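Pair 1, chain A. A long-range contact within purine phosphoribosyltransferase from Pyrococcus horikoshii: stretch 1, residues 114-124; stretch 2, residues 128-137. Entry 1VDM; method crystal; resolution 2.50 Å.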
# COMPACT_ATOMS: atom_id res chain seq x y z
N ILE A 114 -18.38 18.44 41.28
CA ILE A 114 -18.88 18.63 39.93
C ILE A 114 -18.32 19.88 39.28
O ILE A 114 -18.36 20.96 39.86
CB ILE A 114 -20.41 18.72 39.90
CG1 ILE A 114 -21.02 17.42 40.42
CG2 ILE A 114 -20.89 19.00 38.49
CD1 ILE A 114 -22.52 17.49 40.62
N LYS A 115 -17.79 19.71 38.07
CA LYS A 115 -17.22 20.81 37.30
C LYS A 115 -17.93 20.81 35.96
O LYS A 115 -18.48 19.79 35.54
CB LYS A 115 -15.72 20.60 37.10
CG LYS A 115 -14.86 21.74 37.59
CD LYS A 115 -14.90 21.86 39.11
CE LYS A 115 -14.00 22.99 39.59
NZ LYS A 115 -14.14 23.16 41.06
N ILE A 116 -17.92 21.94 35.27
CA ILE A 116 -18.60 22.05 33.99
C ILE A 116 -17.72 22.66 32.92
O ILE A 116 -17.15 23.74 33.11
CB ILE A 116 -19.88 22.89 34.13
CG1 ILE A 116 -20.88 22.15 35.02
CG2 ILE A 116 -20.46 23.20 32.75
CD1 ILE A 116 -22.05 22.98 35.45
N ALA A 117 -17.61 21.95 31.80
CA ALA A 117 -16.79 22.40 30.68
C ALA A 117 -17.61 22.56 29.41
O ALA A 117 -18.42 21.69 29.07
CB ALA A 117 -15.65 21.42 30.45
N CYS A 118 -17.39 23.67 28.72
CA CYS A 118 -18.10 23.97 27.48
C CYS A 118 -17.17 24.62 26.49
O CYS A 118 -16.16 25.21 26.86
CB CYS A 118 -19.26 24.95 27.75
SG CYS A 118 -20.64 24.27 28.66
N LEU A 119 -17.51 24.52 25.21
CA LEU A 119 -16.71 25.15 24.19
C LEU A 119 -16.92 26.66 24.27
O LEU A 119 -15.97 27.44 24.17
CB LEU A 119 -17.12 24.65 22.81
CG LEU A 119 -16.87 23.17 22.53
CD1 LEU A 119 -17.52 22.78 21.19
CD2 LEU A 119 -15.36 22.93 22.51
N ALA A 120 -18.18 27.06 24.46
CA ALA A 120 -18.54 28.47 24.54
C ALA A 120 -19.70 28.73 25.49
O ALA A 120 -20.40 27.81 25.92
CB ALA A 120 -18.89 28.99 23.16
N MET A 121 -19.89 30.00 25.82
CA MET A 121 -20.98 30.40 26.70
C MET A 121 -21.51 31.75 26.25
O MET A 121 -20.79 32.53 25.61
CB MET A 121 -20.53 30.51 28.15
CG MET A 121 -19.71 31.76 28.47
SD MET A 121 -20.38 32.75 29.84
CE MET A 121 -20.00 34.40 29.25
N LYS A 122 -22.76 32.02 26.59
CA LYS A 122 -23.38 33.30 26.26
C LYS A 122 -23.58 34.07 27.57
O LYS A 122 -24.01 33.50 28.57
CB LYS A 122 -24.68 33.04 25.51
CG LYS A 122 -24.41 32.54 24.09
CD LYS A 122 -25.64 31.98 23.42
CE LYS A 122 -25.38 31.74 21.94
NZ LYS A 122 -26.61 31.29 21.23
N PRO A 123 -23.25 35.37 27.57
CA PRO A 123 -23.34 36.31 28.69
C PRO A 123 -24.48 36.15 29.70
O PRO A 123 -24.28 36.30 30.91
CB PRO A 123 -23.37 37.67 28.00
CG PRO A 123 -22.50 37.45 26.82
CD PRO A 123 -22.96 36.10 26.32
N TRP A 124 -25.67 35.85 29.22
CA TRP A 124 -26.83 35.74 30.09
C TRP A 124 -27.09 34.41 30.77
O TRP A 124 -27.91 34.34 31.69
CB TRP A 124 -28.08 36.11 29.31
CG TRP A 124 -28.18 35.40 28.01
CD1 TRP A 124 -28.56 34.11 27.81
CD2 TRP A 124 -27.86 35.94 26.71
NE1 TRP A 124 -28.49 33.81 26.47
CE2 TRP A 124 -28.07 34.91 25.77
CE3 TRP A 124 -27.42 37.19 26.26
CZ2 TRP A 124 -27.85 35.09 24.40
CZ3 TRP A 124 -27.20 37.37 24.90
CH2 TRP A 124 -27.42 36.32 23.98
N VAL A 128 -22.75 29.51 34.36
CA VAL A 128 -21.45 29.84 33.81
C VAL A 128 -20.59 28.59 33.90
O VAL A 128 -20.53 27.95 34.95
CB VAL A 128 -20.77 30.98 34.60
CG1 VAL A 128 -19.40 31.29 33.99
CG2 VAL A 128 -21.65 32.21 34.59
N PRO A 129 -19.93 28.21 32.80
CA PRO A 129 -19.08 27.02 32.82
C PRO A 129 -17.82 27.26 33.65
O PRO A 129 -17.29 28.37 33.68
CB PRO A 129 -18.76 26.79 31.34
CG PRO A 129 -19.95 27.41 30.64
CD PRO A 129 -20.13 28.68 31.42
N ASP A 130 -17.35 26.23 34.34
CA ASP A 130 -16.14 26.39 35.13
C ASP A 130 -14.97 26.56 34.17
O ASP A 130 -13.98 27.21 34.50
CB ASP A 130 -15.94 25.20 36.05
CG ASP A 130 -17.08 25.04 37.03
OD1 ASP A 130 -18.00 24.25 36.76
OD2 ASP A 130 -17.06 25.74 38.07
N TYR A 131 -15.12 25.99 32.98
CA TYR A 131 -14.11 26.09 31.93
C TYR A 131 -14.78 26.24 30.56
O TYR A 131 -15.64 25.44 30.20
CB TYR A 131 -13.23 24.83 31.88
CG TYR A 131 -12.64 24.41 33.20
CD1 TYR A 131 -13.25 23.44 33.98
CD2 TYR A 131 -11.45 24.98 33.67
CE1 TYR A 131 -12.71 23.04 35.20
CE2 TYR A 131 -10.90 24.59 34.88
CZ TYR A 131 -11.54 23.62 35.64
OH TYR A 131 -10.99 23.24 36.84
N TYR A 132 -14.40 27.26 29.80
CA TYR A 132 -14.96 27.47 28.46
C TYR A 132 -13.97 28.28 27.63
O TYR A 132 -13.05 28.88 28.18
CB TYR A 132 -16.34 28.16 28.54
CG TYR A 132 -16.34 29.63 28.92
CD1 TYR A 132 -16.02 30.61 27.98
CD2 TYR A 132 -16.67 30.04 30.21
CE1 TYR A 132 -16.02 31.96 28.32
CE2 TYR A 132 -16.67 31.39 30.57
CZ TYR A 132 -16.35 32.34 29.62
OH TYR A 132 -16.32 33.68 29.97
N VAL A 133 -14.16 28.31 26.31
CA VAL A 133 -13.25 29.03 25.43
C VAL A 133 -13.84 30.23 24.69
O VAL A 133 -13.21 31.29 24.60
CB VAL A 133 -12.65 28.08 24.37
CG1 VAL A 133 -11.74 28.84 23.42
CG2 VAL A 133 -11.90 26.96 25.06
N PHE A 134 -15.05 30.07 24.16
CA PHE A 134 -15.67 31.15 23.40
C PHE A 134 -16.82 31.87 24.10
O PHE A 134 -17.66 31.25 24.76
CB PHE A 134 -16.12 30.64 22.03
CG PHE A 134 -15.02 30.00 21.23
CD1 PHE A 134 -15.03 28.63 20.98
CD2 PHE A 134 -13.98 30.77 20.73
CE1 PHE A 134 -14.01 28.04 20.23
CE2 PHE A 134 -12.95 30.19 19.98
CZ PHE A 134 -12.97 28.82 19.73
N ARG A 135 -16.83 33.18 23.94
CA ARG A 135 -17.89 33.99 24.48
C ARG A 135 -18.50 34.84 23.38
O ARG A 135 -17.81 35.52 22.64
CB ARG A 135 -17.30 34.90 25.57
CG ARG A 135 -18.35 35.78 26.23
CD ARG A 135 -17.73 36.97 26.97
NE ARG A 135 -18.35 37.15 28.28
CZ ARG A 135 -19.02 38.30 28.50
NH1 ARG A 135 -19.11 39.20 27.54
NH2 ARG A 135 -19.59 38.51 29.68
N THR A 136 -19.81 34.71 23.25
CA THR A 136 -20.52 35.40 22.17
C THR A 136 -22.01 35.54 22.47
O THR A 136 -22.55 34.83 23.32
CB THR A 136 -20.38 34.65 20.81
OG1 THR A 136 -20.97 35.42 19.76
CG2 THR A 136 -21.07 33.29 20.88
N GLU A 137 -22.67 36.45 21.77
CA GLU A 137 -24.10 36.65 21.95
C GLU A 137 -24.83 36.13 20.71
O GLU A 137 -26.05 35.92 20.73
CB GLU A 137 -24.42 38.13 22.16
CG GLU A 137 -23.88 38.70 23.48
CD GLU A 137 -24.23 40.18 23.68
OE1 GLU A 137 -23.83 40.75 24.72
OE2 GLU A 137 -24.91 40.76 22.80
O HOH W 1 -28.02 33.78 20.22

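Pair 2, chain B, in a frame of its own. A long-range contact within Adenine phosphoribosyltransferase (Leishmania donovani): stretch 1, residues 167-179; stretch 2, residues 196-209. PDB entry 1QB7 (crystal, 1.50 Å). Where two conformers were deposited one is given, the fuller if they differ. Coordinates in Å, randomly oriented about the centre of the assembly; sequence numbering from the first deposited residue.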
# COMPACT_ATOMS: atom_id res chain seq x y z
N VAL B 167 -9.34 -20.95 4.17
CA VAL B 167 -10.54 -20.37 4.77
C VAL B 167 -10.32 -18.91 5.17
O VAL B 167 -9.20 -18.50 5.50
CB VAL B 167 -11.06 -21.17 6.02
CG1 VAL B 167 -11.49 -22.58 5.61
CG2 VAL B 167 -9.99 -21.25 7.09
N VAL B 168 -11.39 -18.13 5.06
CA VAL B 168 -11.37 -16.72 5.42
C VAL B 168 -11.68 -16.59 6.92
O VAL B 168 -12.67 -17.14 7.40
CB VAL B 168 -12.43 -15.93 4.61
CG1 VAL B 168 -12.60 -14.51 5.16
CG2 VAL B 168 -12.05 -15.89 3.14
N VAL B 169 -10.79 -15.92 7.65
CA VAL B 169 -10.98 -15.70 9.07
C VAL B 169 -12.08 -14.65 9.21
O VAL B 169 -13.09 -14.87 9.89
CB VAL B 169 -9.69 -15.18 9.75
CG1 VAL B 169 -9.96 -14.76 11.19
CG2 VAL B 169 -8.62 -16.26 9.71
N GLU B 170 -11.89 -13.53 8.52
CA GLU B 170 -12.84 -12.43 8.52
C GLU B 170 -12.39 -11.35 7.55
O GLU B 170 -11.22 -11.30 7.16
CB GLU B 170 -12.97 -11.83 9.92
CG GLU B 170 -11.69 -11.19 10.44
CD GLU B 170 -11.69 -10.97 11.94
OE1 GLU B 170 -12.48 -11.61 12.65
OE2 GLU B 170 -10.88 -10.15 12.41
N MET B 171 -13.35 -10.53 7.13
CA MET B 171 -13.09 -9.41 6.25
C MET B 171 -13.08 -8.21 7.18
O MET B 171 -14.09 -7.92 7.83
CB MET B 171 -14.21 -9.26 5.22
CG MET B 171 -14.17 -7.98 4.39
SD MET B 171 -12.74 -7.81 3.29
CE MET B 171 -12.47 -6.03 3.35
N VAL B 172 -11.93 -7.55 7.31
CA VAL B 172 -11.82 -6.38 8.19
C VAL B 172 -11.63 -5.08 7.42
O VAL B 172 -10.92 -5.04 6.42
CB VAL B 172 -10.69 -6.55 9.26
CG1 VAL B 172 -9.38 -6.88 8.60
CG2 VAL B 172 -10.54 -5.27 10.10
N SER B 173 -12.33 -4.05 7.87
CA SER B 173 -12.24 -2.73 7.26
C SER B 173 -12.19 -1.67 8.36
O SER B 173 -12.70 -1.89 9.46
CB SER B 173 -13.42 -2.47 6.31
OG SER B 173 -14.67 -2.53 6.97
N ILE B 174 -11.52 -0.56 8.09
CA ILE B 174 -11.43 0.53 9.06
C ILE B 174 -12.81 1.18 9.14
O ILE B 174 -13.34 1.44 10.23
CB ILE B 174 -10.40 1.62 8.60
CG1 ILE B 174 -9.02 0.99 8.33
CG2 ILE B 174 -10.32 2.73 9.63
CD1 ILE B 174 -8.42 0.25 9.51
N LEU B 175 -13.41 1.41 7.98
CA LEU B 175 -14.70 2.05 7.87
C LEU B 175 -15.67 1.25 7.02
O LEU B 175 -15.30 0.69 5.99
CB LEU B 175 -14.52 3.42 7.23
CG LEU B 175 -15.78 4.29 7.17
CD1 LEU B 175 -16.05 4.88 8.55
CD2 LEU B 175 -15.58 5.38 6.15
N SER B 176 -16.93 1.22 7.45
CA SER B 176 -17.98 0.53 6.70
C SER B 176 -19.06 1.54 6.31
O SER B 176 -19.24 2.56 6.99
CB SER B 176 -18.61 -0.58 7.54
OG SER B 176 -19.11 -0.08 8.76
N ILE B 177 -19.72 1.27 5.20
CA ILE B 177 -20.81 2.11 4.68
C ILE B 177 -22.02 1.18 4.66
O ILE B 177 -22.42 0.70 3.59
CB ILE B 177 -20.53 2.56 3.22
CG1 ILE B 177 -19.07 3.01 3.05
CG2 ILE B 177 -21.50 3.66 2.83
CD1 ILE B 177 -18.69 4.26 3.79
N PRO B 178 -22.64 0.93 5.82
CA PRO B 178 -23.80 0.04 5.94
C PRO B 178 -24.94 0.25 4.93
O PRO B 178 -25.63 -0.70 4.55
CB PRO B 178 -24.25 0.25 7.39
CG PRO B 178 -23.77 1.64 7.71
CD PRO B 178 -22.41 1.65 7.09
N PHE B 179 -25.10 1.49 4.47
CA PHE B 179 -26.15 1.82 3.51
C PHE B 179 -26.02 1.01 2.23
O PHE B 179 -27.02 0.68 1.59
CB PHE B 179 -26.11 3.32 3.19
CG PHE B 179 -27.17 3.75 2.22
CD1 PHE B 179 -28.48 3.95 2.65
CD2 PHE B 179 -26.86 3.97 0.88
CE1 PHE B 179 -29.47 4.36 1.75
CE2 PHE B 179 -27.84 4.38 -0.02
CZ PHE B 179 -29.15 4.58 0.42
N ASP B 196 -21.51 -17.67 6.36
CA ASP B 196 -20.62 -17.82 7.51
C ASP B 196 -19.40 -16.91 7.51
O ASP B 196 -18.58 -17.00 8.43
CB ASP B 196 -20.20 -19.28 7.68
CG ASP B 196 -21.37 -20.20 8.01
OD1 ASP B 196 -22.24 -19.80 8.83
OD2 ASP B 196 -21.43 -21.32 7.46
N ILE B 197 -19.27 -16.05 6.51
CA ILE B 197 -18.14 -15.13 6.42
C ILE B 197 -18.36 -13.97 7.39
O ILE B 197 -19.36 -13.27 7.29
CB ILE B 197 -17.96 -14.53 5.00
CG1 ILE B 197 -17.71 -15.64 3.96
CG2 ILE B 197 -16.82 -13.51 4.99
CD1 ILE B 197 -16.48 -16.49 4.22
N LYS B 198 -17.42 -13.76 8.30
CA LYS B 198 -17.53 -12.68 9.26
C LYS B 198 -16.95 -11.37 8.74
O LYS B 198 -15.87 -11.34 8.13
CB LYS B 198 -16.85 -13.05 10.58
CG LYS B 198 -16.94 -11.94 11.60
CD LYS B 198 -16.15 -12.23 12.86
CE LYS B 198 -16.76 -13.35 13.67
NZ LYS B 198 -16.01 -13.55 14.94
N PHE B 199 -17.69 -10.29 8.95
CA PHE B 199 -17.27 -8.95 8.55
C PHE B 199 -17.12 -8.11 9.81
O PHE B 199 -18.00 -8.12 10.67
CB PHE B 199 -18.33 -8.28 7.67
CG PHE B 199 -18.40 -8.82 6.27
CD1 PHE B 199 -19.21 -9.90 5.97
CD2 PHE B 199 -17.65 -8.24 5.26
CE1 PHE B 199 -19.27 -10.41 4.68
CE2 PHE B 199 -17.69 -8.74 3.96
CZ PHE B 199 -18.51 -9.83 3.67
N ILE B 200 -15.98 -7.44 9.97
CA ILE B 200 -15.78 -6.56 11.12
C ILE B 200 -15.30 -5.20 10.63
O ILE B 200 -14.53 -5.09 9.67
CB ILE B 200 -14.78 -7.13 12.18
CG1 ILE B 200 -13.37 -7.21 11.61
CG2 ILE B 200 -15.25 -8.48 12.70
CD1 ILE B 200 -12.30 -7.25 12.67
N SER B 201 -15.82 -4.15 11.26
CA SER B 201 -15.45 -2.77 10.94
C SER B 201 -15.16 -2.03 12.24
O SER B 201 -15.75 -2.34 13.28
CB SER B 201 -16.59 -2.08 10.19
OG SER B 201 -16.20 -0.79 9.74
N LEU B 202 -14.25 -1.06 12.17
CA LEU B 202 -13.88 -0.28 13.35
C LEU B 202 -14.75 0.97 13.52
O LEU B 202 -14.90 1.48 14.63
CB LEU B 202 -12.40 0.10 13.28
CG LEU B 202 -11.43 -1.07 13.05
CD1 LEU B 202 -10.02 -0.54 12.88
CD2 LEU B 202 -11.51 -2.06 14.21
N LEU B 203 -15.33 1.44 12.42
CA LEU B 203 -16.18 2.63 12.45
C LEU B 203 -17.18 2.60 11.31
O LEU B 203 -16.88 2.13 10.21
CB LEU B 203 -15.33 3.90 12.33
CG LEU B 203 -16.07 5.22 12.58
CD1 LEU B 203 -16.28 5.41 14.07
CD2 LEU B 203 -15.28 6.40 12.01
N SER B 204 -18.39 3.09 11.58
CA SER B 204 -19.44 3.17 10.57
C SER B 204 -19.43 4.60 10.05
O SER B 204 -19.24 5.54 10.82
CB SER B 204 -20.81 2.89 11.20
OG SER B 204 -21.85 3.30 10.32
N ASP B 205 -19.65 4.79 8.75
CA ASP B 205 -19.65 6.15 8.22
C ASP B 205 -20.79 6.99 8.82
O ASP B 205 -20.79 8.21 8.69
CB ASP B 205 -19.68 6.17 6.68
CG ASP B 205 -21.05 5.87 6.12
OD1 ASP B 205 -21.73 4.96 6.64
OD2 ASP B 205 -21.43 6.56 5.14
N ASP B 206 -21.74 6.33 9.49
CA ASP B 206 -22.83 7.04 10.14
C ASP B 206 -22.29 7.87 11.29
O ASP B 206 -22.94 8.81 11.75
CB ASP B 206 -23.90 6.07 10.64
CG ASP B 206 -25.10 6.79 11.26
OD1 ASP B 206 -25.70 7.65 10.58
OD2 ASP B 206 -25.44 6.51 12.43
N ALA B 207 -21.09 7.52 11.75
CA ALA B 207 -20.45 8.24 12.84
C ALA B 207 -19.81 9.53 12.33
O ALA B 207 -19.47 10.41 13.12
CB ALA B 207 -19.41 7.37 13.50
N LEU B 208 -19.60 9.62 11.02
CA LEU B 208 -18.99 10.80 10.42
C LEU B 208 -20.05 11.85 10.16
O LEU B 208 -21.11 11.55 9.62
CB LEU B 208 -18.29 10.43 9.11
CG LEU B 208 -17.22 9.34 9.21
CD1 LEU B 208 -16.51 9.22 7.88
CD2 LEU B 208 -16.23 9.66 10.32
N THR B 209 -19.75 13.08 10.54
CA THR B 209 -20.69 14.18 10.37
C THR B 209 -20.04 15.30 9.56
O THR B 209 -18.98 15.11 8.96
CB THR B 209 -21.13 14.73 11.75
OG1 THR B 209 -20.00 15.28 12.44
CG2 THR B 209 -21.73 13.63 12.61
O HOH W 2 -15.42 -15.79 8.74
O HOH W 3 -13.30 -14.03 13.76
O HOH W 4 -15.63 -5.08 6.86
O HOH W 5 -23.91 3.93 5.39

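Pair 1 and pair 2 share a parallel backbone pairing in which the first stretch turns a corner, at Leu A119 in pair 1 and at the matching Ile B174 in pair 2, and continues beside the second stretch; 14 central residues superpose with an RMSD of 0.7 Å. Before the corner, Ile A116, Ala A117 and Cys A118 fall on Met B171, Val B172 and Ser B173; after it, Ala A120 and Met A121 fall on Leu B175 and Ser B176. Across from them, the run from Asp A130 to Thr A136 matches Phe B199 to Asp B205.

Much of the hydrogen-bond ladder is shared. Tyr A131 N donates to Ile A116 O (3.0 Å) as Ile B200 N does to Met B171 O (2.9 Å), and Cys A118 N donates to Tyr A131 O (2.9 Å) as Ser B173 N does to Ile B200 O (3.0 Å). At the corner the carbonyl receives two amides in each pair: Leu A119 O accepts from Val A133 N (2.9 Å) and Phe A134 N (2.8 Å), whereas Ile B174 O accepts only weak bonds, from Leu B202 N (3.3 Å) and Leu B203 N (3.0 Å). Leu B202 N also donates to Ser B173 O (3.2 Å), a bond with no counterpart in pair 1, where Val A133 N is 3.7 Å from Cys A118 O. Beyond the corner, Met A121 N reaches Phe A134 O (2.8 Å) and Ser B176 N reaches Leu B203 O (2.9 Å). The next rung is weak in pair 1, Thr A136 N to Met A121 O at 3.4 Å, but tighter in pair 2, Asp B205 N to Ser B176 O at 2.9 Å.

Side chains fill this frame differently. At the start, Asp A130 turns its carboxylate back to the backbone, OD1 accepting from Ile A116 N (2.8 Å); at the matching site Phe B199 instead packs its CD2 against Met B171 CB (3.6 Å), and Met B171 N donates to Lys B198 O (2.8 Å). After the corner, small Ala A120 brings its CB within 3.4 Å of Phe A134 CB, the bulk lying on the second stretch. Pair 2 meets leucine with leucine, Leu B175 CD1 lying 3.9 Å from Leu B203 CD2.

The sharpest contrast is at Met A121 and Ser B176. Met A121 lays CG over one face of the Tyr A132 ring, 3.5 Å from its centroid, and its CE approaches Arg A135 NE (3.4 Å). In pair 2 the matching positions are all serine: Ser B176 OG lies 3.2 Å from Ser B201 OG, which itself donates to Leu B203 O (3.0 Å), while Ser B204 OG accepts from Asp B206 N (3.1 Å). A thioether-aromatic cluster thus gives way to a compact hydroxyl-lined patch.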